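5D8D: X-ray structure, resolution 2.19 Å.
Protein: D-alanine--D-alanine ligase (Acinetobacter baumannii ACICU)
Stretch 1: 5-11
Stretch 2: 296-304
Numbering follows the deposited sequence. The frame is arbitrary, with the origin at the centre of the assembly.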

# COMPACT_ATOMS: atom_id res chain seq x y z
N THR A 5 18.74 25.74 -13.40
CA THR A 5 17.44 26.25 -13.85
C THR A 5 16.44 25.11 -13.90
O THR A 5 15.47 25.12 -13.16
CB THR A 5 17.56 26.96 -15.21
OG1 THR A 5 18.13 28.26 -14.99
CG2 THR A 5 16.21 27.11 -15.93
N LYS A 6 16.74 24.12 -14.74
CA LYS A 6 15.90 22.96 -15.07
C LYS A 6 15.25 22.27 -13.88
O LYS A 6 14.10 21.90 -13.98
CB LYS A 6 16.76 21.94 -15.83
CG LYS A 6 16.08 20.68 -16.35
CD LYS A 6 16.74 20.21 -17.65
CE LYS A 6 16.33 18.81 -18.11
NZ LYS A 6 17.32 17.76 -17.69
N PHE A 7 15.99 22.10 -12.79
CA PHE A 7 15.52 21.42 -11.56
C PHE A 7 15.23 22.32 -10.35
O PHE A 7 14.59 21.85 -9.39
CB PHE A 7 16.51 20.34 -11.10
CG PHE A 7 16.76 19.27 -12.13
CD1 PHE A 7 15.81 18.30 -12.39
CD2 PHE A 7 17.96 19.22 -12.83
CE1 PHE A 7 16.05 17.30 -13.34
CE2 PHE A 7 18.21 18.23 -13.76
CZ PHE A 7 17.25 17.27 -14.02
N GLY A 8 15.69 23.58 -10.37
CA GLY A 8 15.41 24.46 -9.23
C GLY A 8 16.00 23.84 -7.96
O GLY A 8 17.06 23.22 -8.03
N LYS A 9 15.33 23.99 -6.81
CA LYS A 9 15.92 23.57 -5.53
C LYS A 9 15.56 22.13 -5.31
O LYS A 9 14.38 21.83 -5.28
CB LYS A 9 15.49 24.44 -4.36
CG LYS A 9 16.10 25.82 -4.39
CD LYS A 9 15.84 26.62 -3.12
CE LYS A 9 16.81 26.26 -2.00
NZ LYS A 9 16.15 26.39 -0.67
N VAL A 10 16.56 21.23 -5.19
CA VAL A 10 16.26 19.84 -4.95
C VAL A 10 16.67 19.43 -3.58
O VAL A 10 17.74 19.78 -3.14
CB VAL A 10 16.65 18.85 -6.10
CG1 VAL A 10 17.30 19.53 -7.29
CG2 VAL A 10 17.36 17.61 -5.62
N ALA A 11 15.78 18.68 -2.90
CA ALA A 11 16.07 18.09 -1.61
C ALA A 11 16.46 16.63 -1.77
O ALA A 11 15.70 15.86 -2.33
CB ALA A 11 14.87 18.20 -0.70
N CYS A 296 22.32 9.65 -11.65
CA CYS A 296 21.61 10.48 -10.70
C CYS A 296 20.78 11.52 -11.41
O CYS A 296 19.63 11.71 -11.10
CB CYS A 296 22.54 11.11 -9.68
SG CYS A 296 23.27 9.92 -8.52
N VAL A 297 21.31 12.18 -12.42
CA VAL A 297 20.48 13.09 -13.20
C VAL A 297 19.25 12.36 -13.84
O VAL A 297 18.13 12.88 -13.86
CB VAL A 297 21.34 13.84 -14.23
CG1 VAL A 297 20.48 14.56 -15.28
CG2 VAL A 297 22.22 14.86 -13.50
N ALA A 298 19.46 11.16 -14.33
CA ALA A 298 18.40 10.43 -15.02
C ALA A 298 17.29 10.00 -14.04
O ALA A 298 16.10 10.04 -14.38
CB ALA A 298 18.99 9.23 -15.76
N ILE A 299 17.66 9.57 -12.84
CA ILE A 299 16.68 9.32 -11.80
C ILE A 299 15.88 10.63 -11.55
O ILE A 299 14.67 10.64 -11.56
CB ILE A 299 17.33 8.75 -10.53
CG1 ILE A 299 17.83 7.32 -10.79
CG2 ILE A 299 16.38 8.74 -9.33
CD1 ILE A 299 18.87 6.79 -9.80
N LEU A 300 16.57 11.74 -11.37
CA LEU A 300 15.90 12.99 -11.05
C LEU A 300 14.99 13.48 -12.20
O LEU A 300 14.04 14.22 -11.98
CB LEU A 300 16.94 14.07 -10.71
CG LEU A 300 16.43 15.39 -10.15
CD1 LEU A 300 15.60 15.14 -8.90
CD2 LEU A 300 17.61 16.27 -9.81
N GLU A 301 15.32 13.11 -13.43
CA GLU A 301 14.54 13.53 -14.61
C GLU A 301 13.12 13.00 -14.60
O GLU A 301 12.25 13.64 -15.14
CB GLU A 301 15.25 13.12 -15.90
CG GLU A 301 16.28 14.15 -16.34
CD GLU A 301 17.12 13.67 -17.49
OE1 GLU A 301 16.97 12.48 -17.84
OE2 GLU A 301 17.92 14.48 -18.04
N GLN A 302 12.86 11.90 -13.91
CA GLN A 302 11.48 11.43 -13.67
C GLN A 302 10.62 12.50 -13.04
O GLN A 302 9.41 12.42 -13.20
CB GLN A 302 11.40 10.23 -12.73
CG GLN A 302 12.21 9.00 -13.11
CD GLN A 302 12.71 8.18 -11.89
OE1 GLN A 302 12.09 8.18 -10.81
NE2 GLN A 302 13.81 7.45 -12.08
N THR A 303 11.21 13.45 -12.29
CA THR A 303 10.41 14.46 -11.60
C THR A 303 9.91 15.62 -12.46
O THR A 303 9.30 16.54 -11.90
CB THR A 303 11.12 14.99 -10.31
OG1 THR A 303 12.26 15.82 -10.60
CG2 THR A 303 11.57 13.88 -9.47
N LEU A 304 10.18 15.62 -13.77
CA LEU A 304 9.79 16.72 -14.68
C LEU A 304 8.50 16.40 -15.42
O LEU A 304 8.14 15.21 -15.55
CB LEU A 304 10.91 16.99 -15.71
CG LEU A 304 12.25 17.51 -15.14
CD1 LEU A 304 13.37 17.38 -16.16
CD2 LEU A 304 12.19 18.94 -14.63

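The centre of this contact is the ring of Phe-7, which stands on the last turn of a helix, points its CA-to-CB bond toward the second stretch and is buried there. Leu-300 lies over one face of the ring. Its CD2 methyl sits 3.9 Å from the centroid of the Phe-7 ring and only 16° off the ring normal, the geometry of a CH-pi contact, in which a weakly polarised C-H group meets the electron-rich face. Leu-300 CG also comes within 3.7 Å of Phe-7 CD1, so the branched end of the leucine is pressed closely against the aromatic surface. A flat, wide side chain suits this position because it can meet several neighbours at once: Leu-304 CD1 approaches Phe-7 CE1 at 3.9 Å, and Val-297 CG1 lies 4.4 Å from Phe-7 CZ, a looser contact. Val-297, Leu-300 and Leu-304 are spaced so that the helix and the type I turn from Glu-301 to Leu-304 can bring all three to the same aromatic ring.

Val-10, on the strand that follows, extends the apolar cluster. It is buried and wholly apolar in its side chain, and its CA-to-CB bond points toward the second stretch, so it adds to the cluster without leaving a polar group unpaired. Its CG1 methyl is 4.1 Å from Leu-300 CD2, the same methyl that covers the ring, so Leu-300 touches both Phe-7 and Val-10. Between these two residues the chain turns through Gly-8, whose positive phi of 60° is a conformation that glycine adopts readily; it makes no contact with the second stretch.

Within the turn, Leu-304 N donates to Glu-301 O at 3.2 Å; Thr-303 OG1 donates to Leu-300 O at 2.8 Å, tying the turn back to the residue before it.

Toward the edge, long side chains combine apolar and charged contacts. Glu-301 places its CG 4.0 Å from Phe-7 CZ, at the ring edge and near its plane, so that its aliphatic portion packs while its carboxylate extends further out. Lys-6 does likewise: its CE lies 3.8 Å from Leu-304 CD1. The apolar branches of Leu-304 thus serve both the ring and this aliphatic chain. Lys-6 O, a backbone atom, rests 3.6 Å from the Leu-304 CD2 methyl. The CA-to-CB bonds of Lys-6 and Glu-301 both point sideways, yet their ends come nearer the opposing stretch and meet in a salt bridge, with Lys-6 NZ 3.4 Å from Glu-301 OE2. The hydrogen bond within this salt bridge is weak, as its length suggests.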